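Local coordinates for protein PTS system fructose-like EIIB component 3 (Escherichia coli K12, PDB 4TN5) that probably takes a phosphoryl group from its EIIA partner onto a cysteine and passes it to fructose during uptake through the membrane-bound EIIC component, at residues Val5-Cys10 against Ile66-Ala71; Leu61-Ile66 against Cys82-Phe87; Arg78-Ser83 against Ser96-Val101. All blocks are in the same frame, centred on the assembly; numbering follows the deposited sequence.

Contact 1: residues Val5-Cys10 against Ile66-Ala71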
loop_
_atom_site.group_PDB
_atom_site.type_symbol
_atom_site.label_atom_id
_atom_site.label_comp_id
_atom_site.label_asym_id
_atom_site.label_seq_id
_atom_site.Cartn_x
_atom_site.Cartn_y
_atom_site.Cartn_z
ATOM N N VAL A 5 1.665 -16.221 0.991
ATOM C CA VAL A 5 1.559 -16.322 2.443
ATOM C C VAL A 5 0.324 -15.555 2.895
ATOM O O VAL A 5 -0.057 -14.561 2.276
ATOM C CB VAL A 5 2.814 -15.801 3.177
ATOM C CG1 VAL A 5 4.020 -16.673 2.853
ATOM C CG2 VAL A 5 3.083 -14.348 2.824
ATOM N N ALA A 6 -0.312 -16.018 3.962
ATOM C CA ALA A 6 -1.572 -15.420 4.379
ATOM C C ALA A 6 -1.732 -15.337 5.889
ATOM O O ALA A 6 -1.200 -16.160 6.634
ATOM C CB ALA A 6 -2.733 -16.178 3.772
ATOM N N VAL A 7 -2.474 -14.328 6.327
ATOM C CA VAL A 7 -2.831 -14.189 7.728
ATOM C C VAL A 7 -4.320 -13.900 7.853
ATOM O O VAL A 7 -4.820 -12.914 7.308
ATOM C CB VAL A 7 -2.043 -13.063 8.420
ATOM C CG1 VAL A 7 -2.514 -12.901 9.854
ATOM C CG2 VAL A 7 -0.550 -13.348 8.378
ATOM N N THR A 8 -5.028 -14.774 8.557
ATOM C CA THR A 8 -6.438 -14.558 8.839
ATOM C C THR A 8 -6.595 -14.193 10.309
ATOM O O THR A 8 -6.024 -14.848 11.180
ATOM C CB THR A 8 -7.280 -15.804 8.514
ATOM O OG1 THR A 8 -6.815 -16.914 9.289
ATOM C CG2 THR A 8 -7.165 -16.147 7.038
ATOM N N ALA A 9 -7.359 -13.143 10.588
ATOM C CA ALA A 9 -7.485 -12.672 11.961
ATOM C C ALA A 9 -8.904 -12.270 12.342
ATOM O O ALA A 9 -9.602 -11.592 11.587
ATOM C CB ALA A 9 -6.526 -11.523 12.216
ATOM N N CYS A 10 -9.316 -12.693 13.531
ATOM C CA CYS A 10 -10.612 -12.325 14.082
ATOM C C CYS A 10 -10.569 -12.321 15.601
ATOM O O CYS A 10 -10.079 -13.274 16.205
ATOM C CB CYS A 10 -11.687 -13.308 13.629
ATOM S SG CYS A 10 -13.235 -13.084 14.529
ATOM N N ILE A 66 -8.989 -6.897 12.318
ATOM C CA ILE A 66 -8.227 -6.306 13.409
ATOM C C ILE A 66 -6.811 -5.889 13.031
ATOM O O ILE A 66 -6.426 -5.917 11.862
ATOM C CB ILE A 66 -8.139 -7.281 14.591
ATOM C CG1 ILE A 66 -7.258 -8.479 14.226
ATOM C CG2 ILE A 66 -9.524 -7.746 14.973
ATOM C CD1 ILE A 66 -6.990 -9.417 15.380
ATOM N N GLU A 67 -6.049 -5.502 14.046
ATOM C CA GLU A 67 -4.663 -5.096 13.881
ATOM C C GLU A 67 -3.770 -6.320 14.025
ATOM O O GLU A 67 -3.714 -6.933 15.091
ATOM C CB GLU A 67 -4.303 -4.063 14.947
ATOM C CG GLU A 67 -5.239 -2.864 14.980
ATOM C CD GLU A 67 -4.753 -1.770 15.907
ATOM O OE1 GLU A 67 -3.530 -1.528 15.951
ATOM O OE2 GLU A 67 -5.596 -1.153 16.595
ATOM N N LEU A 68 -3.079 -6.681 12.948
ATOM C CA LEU A 68 -2.219 -7.858 12.952
ATOM C C LEU A 68 -0.984 -7.672 13.821
ATOM O O LEU A 68 -0.321 -6.637 13.760
ATOM C CB LEU A 68 -1.768 -8.209 11.533
ATOM C CG LEU A 68 -2.829 -8.552 10.490
ATOM C CD1 LEU A 68 -2.165 -8.932 9.177
ATOM C CD2 LEU A 68 -3.711 -9.673 10.996
ATOM N N ALA A 69 -0.680 -8.682 14.627
ATOM C CA ALA A 69 0.615 -8.748 15.277
ATOM C C ALA A 69 1.623 -9.034 14.178
ATOM O O ALA A 69 1.392 -9.891 13.325
ATOM C CB ALA A 69 0.635 -9.848 16.318
ATOM N N GLY A 70 2.731 -8.304 14.181
ATOM C CA GLY A 70 3.721 -8.456 13.136
ATOM C C GLY A 70 3.199 -8.015 11.783
ATOM O O GLY A 70 3.601 -8.554 10.751
ATOM N N ALA A 71 2.298 -7.035 11.781
ATOM C CA ALA A 71 1.868 -6.391 10.541
ATOM C C ALA A 71 3.104 -5.772 9.909
ATOM O O ALA A 71 3.180 -5.576 8.694
ATOM C CB ALA A 71 0.824 -5.329 10.829
#
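Leu68 lays its CD2 methyl between two side chains of strand 3-9, 3.6 Å from Val7 CG1 and 3.6 Å from Ala9 CB. Its CG stands anti to its own carbonyl carbon (chi1 -61°), and from there the two methyls divide the work: CD2 meets both strand residues, whereas of these two CD1 reaches only Val7, 4.0 Å from CG1. The Val7 and Leu68 side chains run past one another in opposite senses. Ala9 CB is also met by Ile66, whose CG1 lies 3.7 Å away and whose CD1 follows at 3.8 Å. Ile66 CG1 is set between the backbone N and the carbonyl carbon (chi1 69°), and CD1 comes within 4.4 Å of Cys10 N. No hydrogen bond joins the two segments; the contact is apolar and small, 207 Å². It packs the loop after strand 59-64 on the end of strand 3-9, just before the probable phosphocysteine Cys10. Beyond Leu68 the chain makes a type II turn to Ala71, with Gly70 at positive phi. The loop lies on the sheet face of Val7 and Ala9, where Leu68 also touches Leu62 of strand 59-64 and Gln40 of strand 34-41; Thr8, directed away from the loop, packs on Ala20 of helix 18-30.

Contact 2: residues Leu61-Ile66 against Cys82-Phe87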
loop_
_atom_site.group_PDB
_atom_site.type_symbol
_atom_site.label_atom_id
_atom_site.label_comp_id
_atom_site.label_asym_id
_atom_site.label_seq_id
_atom_site.Cartn_x
_atom_site.Cartn_y
_atom_site.Cartn_z
ATOM N N LEU A 61 -1.484 -12.277 1.491
ATOM C CA LEU A 61 -2.902 -11.965 1.609
ATOM C C LEU A 61 -3.265 -11.751 3.071
ATOM O O LEU A 61 -3.083 -12.638 3.904
ATOM C CB LEU A 61 -3.765 -13.069 0.997
ATOM C CG LEU A 61 -5.274 -12.811 1.027
ATOM C CD1 LEU A 61 -5.600 -11.462 0.408
ATOM C CD2 LEU A 61 -6.025 -13.921 0.312
ATOM N N LEU A 62 -3.772 -10.564 3.380
ATOM C CA LEU A 62 -4.105 -10.219 4.753
ATOM C C LEU A 62 -5.611 -10.136 4.945
ATOM O O LEU A 62 -6.238 -9.125 4.630
ATOM C CB LEU A 62 -3.432 -8.903 5.149
ATOM C CG LEU A 62 -1.923 -8.871 4.896
ATOM C CD1 LEU A 62 -1.326 -7.541 5.326
ATOM C CD2 LEU A 62 -1.228 -10.030 5.598
ATOM N N ILE A 63 -6.184 -11.217 5.459
ATOM C CA ILE A 63 -7.616 -11.291 5.703
ATOM C C ILE A 63 -7.891 -10.978 7.167
ATOM O O ILE A 63 -7.856 -11.866 8.015
ATOM C CB ILE A 63 -8.154 -12.693 5.384
ATOM C CG1 ILE A 63 -7.555 -13.203 4.070
ATOM C CG2 ILE A 63 -9.672 -12.684 5.334
ATOM C CD1 ILE A 63 -7.931 -14.628 3.738
ATOM N N THR A 64 -8.165 -9.713 7.465
ATOM C CA THR A 64 -8.301 -9.301 8.856
ATOM C C THR A 64 -9.223 -8.107 9.074
ATOM O O THR A 64 -9.278 -7.183 8.262
ATOM C CB THR A 64 -6.928 -8.980 9.477
ATOM O OG1 THR A 64 -7.102 -8.523 10.823
ATOM C CG2 THR A 64 -6.210 -7.907 8.668
ATOM N N ASP A 65 -9.948 -8.145 10.186
ATOM C CA ASP A 65 -10.716 -7.002 10.644
ATOM C C ASP A 65 -9.809 -6.187 11.550
ATOM O O ASP A 65 -9.834 -4.957 11.541
ATOM C CB ASP A 65 -11.929 -7.468 11.451
ATOM C CG ASP A 65 -12.764 -8.496 10.715
ATOM O OD1 ASP A 65 -12.907 -8.377 9.481
ATOM O OD2 ASP A 65 -13.273 -9.427 11.374
ATOM N N ILE A 66 -8.989 -6.897 12.318
ATOM C CA ILE A 66 -8.227 -6.306 13.409
ATOM C C ILE A 66 -6.811 -5.889 13.031
ATOM O O ILE A 66 -6.426 -5.917 11.862
ATOM C CB ILE A 66 -8.139 -7.281 14.591
ATOM C CG1 ILE A 66 -7.258 -8.479 14.226
ATOM C CG2 ILE A 66 -9.524 -7.746 14.973
ATOM C CD1 ILE A 66 -6.990 -9.417 15.380
ATOM N N CYS A 82 -7.862 -7.321 3.191
ATOM C CA CYS A 82 -9.310 -7.189 3.274
ATOM C C CYS A 82 -9.809 -7.743 4.601
ATOM O O CYS A 82 -9.093 -8.466 5.292
ATOM C CB CYS A 82 -9.985 -7.923 2.115
ATOM S SG CYS A 82 -9.780 -9.718 2.148
ATOM N N SER A 83 -11.041 -7.394 4.957
ATOM C CA SER A 83 -11.656 -7.912 6.170
ATOM C C SER A 83 -12.116 -9.347 5.945
ATOM O O SER A 83 -12.254 -9.789 4.803
ATOM C CB SER A 83 -12.834 -7.034 6.589
ATOM O OG SER A 83 -13.760 -6.881 5.528
ATOM N N ILE A 84 -12.349 -10.073 7.036
ATOM C CA ILE A 84 -12.796 -11.463 6.946
ATOM C C ILE A 84 -14.170 -11.590 6.300
ATOM O O ILE A 84 -14.340 -12.320 5.324
ATOM C CB ILE A 84 -12.829 -12.163 8.319
ATOM C CG1 ILE A 84 -11.427 -12.623 8.712
ATOM C CG2 ILE A 84 -13.762 -13.371 8.285
ATOM C CD1 ILE A 84 -11.417 -13.613 9.863
ATOM N N TYR A 85 -15.160 -10.886 6.826
ATOM C CA TYR A 85 -16.500 -11.049 6.280
ATOM C C TYR A 85 -16.595 -10.603 4.809
ATOM O O TYR A 85 -17.520 -10.974 4.095
ATOM C CB TYR A 85 -17.509 -10.391 7.205
ATOM C CG TYR A 85 -17.331 -10.608 8.664
ATOM C CD1 TYR A 85 -16.991 -11.851 9.201
ATOM C CD2 TYR A 85 -17.401 -9.535 9.513
ATOM C CE1 TYR A 85 -16.800 -11.991 10.562
ATOM C CE2 TYR A 85 -17.201 -9.694 10.842
ATOM C CZ TYR A 85 -16.915 -10.904 11.365
ATOM O OH TYR A 85 -16.737 -10.989 12.714
ATOM N N ALA A 86 -15.610 -9.834 4.355
ATOM C CA ALA A 86 -15.477 -9.507 2.933
ATOM C C ALA A 86 -14.918 -10.656 2.086
ATOM O O ALA A 86 -15.408 -10.927 0.986
ATOM C CB ALA A 86 -14.631 -8.270 2.747
ATOM N N PHE A 87 -13.883 -11.318 2.591
ATOM C CA PHE A 87 -13.318 -12.479 1.914
ATOM C C PHE A 87 -14.352 -13.591 1.876
ATOM O O PHE A 87 -14.446 -14.344 0.904
ATOM C CB PHE A 87 -12.063 -12.963 2.638
ATOM C CG PHE A 87 -11.500 -14.239 2.084
ATOM C CD1 PHE A 87 -10.729 -14.226 0.936
ATOM C CD2 PHE A 87 -11.739 -15.449 2.714
ATOM C CE1 PHE A 87 -10.207 -15.395 0.424
ATOM C CE2 PHE A 87 -11.220 -16.622 2.204
ATOM C CZ PHE A 87 -10.453 -16.594 1.059
#
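A short parallel beta bridge continued by side-chain packing joins the C-terminal end of strand 59-64 to the end of strand 79-82 and the first turn of helix 84-89. Ile63 pairs with Cys82: Cys82 N donates to Leu62 O at 2.8 Å, and Thr64 N returns a bond of 2.7 Å to Cys82 O. Next along, Ser83 CA makes a CA-H...O contact of 3.3 Å with Thr64 O. Ile63 supplies much of the apolar packing. Its CD1 sits over the centre of the Phe87 ring, a CH-pi contact 3.8 Å from the centroid and 5° off the normal, while CG2 rests 3.6 Å from Phe87 CB and also meets Ile84 CG1. Phe87 CG is anti to its backbone N (chi1 174°); the Phe87 side chain also touches Leu24 and Leu27 of helix 18-30. An alanine at Phe87 would probably leave Ile63 CD1 without its aromatic partner and open a gap towards helix 18-30. At the helix start, Asp65 OD1 accepts a hydrogen bond from Ile84 N (3.0 Å), the donor standing above the carboxylate plane, and OD2 lies over a face of the Tyr85 ring; Asp65 is poorly ordered. Ser83 holds the N-cap position. Ile84 touches Cys10, the probable phosphocysteine intermediate, unmodified here, so this strand-to-helix turn at the C-terminal ends of parallel strands borders the probable active site, as expected for an open alpha/beta fold.

Contact 3: residues Arg78-Ser83 against Ser96-Val101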
loop_
_atom_site.group_PDB
_atom_site.type_symbol
_atom_site.label_atom_id
_atom_site.label_comp_id
_atom_site.label_asym_id
_atom_site.label_seq_id
_atom_site.Cartn_x
_atom_site.Cartn_y
_atom_site.Cartn_z
ATOM N N ARG A 78 4.461 -7.403 -1.772
ATOM C CA ARG A 78 3.252 -7.182 -2.538
ATOM C C ARG A 78 2.155 -7.839 -1.725
ATOM O O ARG A 78 2.286 -9.004 -1.354
ATOM C CB ARG A 78 3.339 -7.892 -3.884
ATOM C CG ARG A 78 4.434 -7.415 -4.809
ATOM C CD ARG A 78 4.514 -8.338 -6.011
ATOM N NE ARG A 78 5.311 -7.773 -7.091
ATOM C CZ ARG A 78 4.806 -7.056 -8.087
ATOM N NH1 ARG A 78 3.504 -6.806 -8.133
ATOM N NH2 ARG A 78 5.601 -6.577 -9.032
ATOM N N TYR A 79 1.084 -7.114 -1.424
ATOM C CA TYR A 79 -0.018 -7.749 -0.711
ATOM C C TYR A 79 -1.402 -7.157 -0.948
ATOM O O TYR A 79 -1.550 -6.003 -1.351
ATOM C CB TYR A 79 0.275 -7.878 0.796
ATOM C CG TYR A 79 0.238 -6.596 1.600
ATOM C CD1 TYR A 79 -0.968 -6.056 2.032
ATOM C CD2 TYR A 79 1.412 -5.950 1.967
ATOM C CE1 TYR A 79 -1.005 -4.894 2.779
ATOM C CE2 TYR A 79 1.384 -4.789 2.717
ATOM C CZ TYR A 79 0.172 -4.265 3.120
ATOM O OH TYR A 79 0.140 -3.110 3.866
ATOM N N VAL A 80 -2.409 -7.986 -0.701
ATOM C CA VAL A 80 -3.799 -7.569 -0.719
ATOM C C VAL A 80 -4.347 -7.709 0.693
ATOM O O VAL A 80 -4.152 -8.737 1.339
ATOM C CB VAL A 80 -4.637 -8.450 -1.662
ATOM C CG1 VAL A 80 -6.098 -8.026 -1.634
ATOM C CG2 VAL A 80 -4.087 -8.385 -3.073
ATOM N N GLN A 81 -5.019 -6.672 1.178
ATOM C CA GLN A 81 -5.620 -6.724 2.504
ATOM C C GLN A 81 -7.126 -6.511 2.438
ATOM O O GLN A 81 -7.610 -5.638 1.718
ATOM C CB GLN A 81 -4.978 -5.696 3.438
ATOM C CG GLN A 81 -5.583 -5.677 4.835
ATOM C CD GLN A 81 -4.768 -4.863 5.818
ATOM O OE1 GLN A 81 -3.579 -4.624 5.610
ATOM N NE2 GLN A 81 -5.406 -4.433 6.901
ATOM N N CYS A 82 -7.862 -7.321 3.191
ATOM C CA CYS A 82 -9.310 -7.189 3.274
ATOM C C CYS A 82 -9.809 -7.743 4.601
ATOM O O CYS A 82 -9.093 -8.466 5.292
ATOM C CB CYS A 82 -9.985 -7.923 2.115
ATOM S SG CYS A 82 -9.780 -9.718 2.148
ATOM N N SER A 83 -11.041 -7.394 4.957
ATOM C CA SER A 83 -11.656 -7.912 6.170
ATOM C C SER A 83 -12.116 -9.347 5.945
ATOM O O SER A 83 -12.254 -9.789 4.803
ATOM C CB SER A 83 -12.834 -7.034 6.589
ATOM O OG SER A 83 -13.760 -6.881 5.528
ATOM N N SER A 96 -8.329 -12.448 -7.546
ATOM C CA SER A 96 -8.040 -11.795 -8.823
ATOM C C SER A 96 -7.364 -10.465 -8.535
ATOM O O SER A 96 -6.587 -9.964 -9.337
ATOM C CB SER A 96 -9.303 -11.580 -9.657
ATOM O OG SER A 96 -9.061 -10.657 -10.708
ATOM N N ALA A 97 -7.673 -9.894 -7.377
ATOM C CA ALA A 97 -6.931 -8.748 -6.881
ATOM C C ALA A 97 -5.516 -9.211 -6.573
ATOM O O ALA A 97 -4.542 -8.553 -6.933
ATOM C CB ALA A 97 -7.590 -8.189 -5.634
ATOM N N VAL A 98 -5.421 -10.365 -5.917
ATOM C CA VAL A 98 -4.139 -10.994 -5.616
ATOM C C VAL A 98 -3.331 -11.253 -6.885
ATOM O O VAL A 98 -2.112 -11.085 -6.902
ATOM C CB VAL A 98 -4.327 -12.323 -4.837
ATOM C CG1 VAL A 98 -3.030 -13.114 -4.789
ATOM C CG2 VAL A 98 -4.832 -12.048 -3.427
ATOM N N ARG A 99 -4.012 -11.638 -7.958
ATOM C CA ARG A 99 -3.317 -12.018 -9.183
ATOM C C ARG A 99 -2.880 -10.782 -9.968
ATOM O O ARG A 99 -1.921 -10.832 -10.735
ATOM C CB ARG A 99 -4.182 -12.958 -10.025
ATOM C CG ARG A 99 -3.382 -13.964 -10.843
ATOM C CD ARG A 99 -4.282 -15.026 -11.470
ATOM N NE ARG A 99 -3.520 -16.139 -12.033
ATOM C CZ ARG A 99 -2.874 -16.091 -13.194
ATOM N NH1 ARG A 99 -2.891 -14.979 -13.916
ATOM N NH2 ARG A 99 -2.209 -17.151 -13.633
ATOM N N LYS A 100 -3.578 -9.668 -9.762
ATOM C CA LYS A 100 -3.123 -8.380 -10.283
ATOM C C LYS A 100 -1.851 -7.933 -9.570
ATOM O O LYS A 100 -0.831 -7.674 -10.207
ATOM C CB LYS A 100 -4.200 -7.300 -10.137
ATOM C CG LYS A 100 -5.476 -7.544 -10.930
ATOM C CD LYS A 100 -6.495 -6.443 -10.676
ATOM C CE LYS A 100 -6.873 -5.712 -11.958
ATOM N NZ LYS A 100 -8.326 -5.846 -12.263
ATOM N N VAL A 101 -1.925 -7.856 -8.244
ATOM C CA VAL A 101 -0.785 -7.487 -7.409
ATOM C C VAL A 101 0.413 -8.387 -7.710
ATOM O O VAL A 101 1.562 -7.947 -7.685
ATOM C CB VAL A 101 -1.151 -7.571 -5.911
ATOM C CG1 VAL A 101 0.065 -7.337 -5.039
ATOM C CG2 VAL A 101 -2.243 -6.563 -5.581
#
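Val80 points from strand 79-82 towards helix 92-103, and its side chain can be followed outward. CB lies 4.0 Å from Val98 CG2. From CB the two methyls part: CG1, anti to the backbone N (chi1 178°), heads towards Ala97 and stops 4.3 Å from its CB, a loose contact, whereas CG2, anti to the carbonyl carbon, rests against the helix. There CG2 touches Val98 at both CA and CG2, and lies 3.6 Å from Val101 CG2, one methyl set among side chains and backbone of the helix. Val101 divides its branches likewise: CG2 goes to Val80, while CG1 packs 3.5 Å from Arg78 CB and also approaches Tyr79 N. The Arg78 chain is extended from CG to NE, and NH1 is hydrogen-bonded to Ala104 O, just beyond the end of helix 92-103; the modelled closeness of its tip to Val101 O is doubtful. On the helix, Ala97 and Val101 also meet Leu110 of strand 108-111, and Val98 packs on Trp33. Strand and helix segments run nearly antiparallel, at 152° with axes 8.0 Å apart. Such packing of a helix against the strands it connects is characteristic of alpha/beta folds: strand 79-82 leads through helices 84-89 and 92-103 to the parallel, adjacent strand 108-111, a beta-alpha-beta crossover.

In the fold
All three contacts are built on one sheet, in which strands 3-9, 59-64, 79-82 and 108-111 lie side by side and parallel. Contacts 1 and 2 have centres about 9 Å apart, share Ile66, and interleave along the chain; Val7 O and Ile63 N probably bond strand 3-9 to strand 59-64 between them. Contact 3, its centre about 11 Å from that of contact 2, shares Cys82 and Ser83 with it and opens only after contact 1 has closed. Contacts 1 and 3 are about 14 Å apart between centres and do not touch. Contact 1 includes the probable phosphocysteine Cys10, and Ile84 of contact 2 packs against it, whereas contact 3 packs a helix on the sheet away from it.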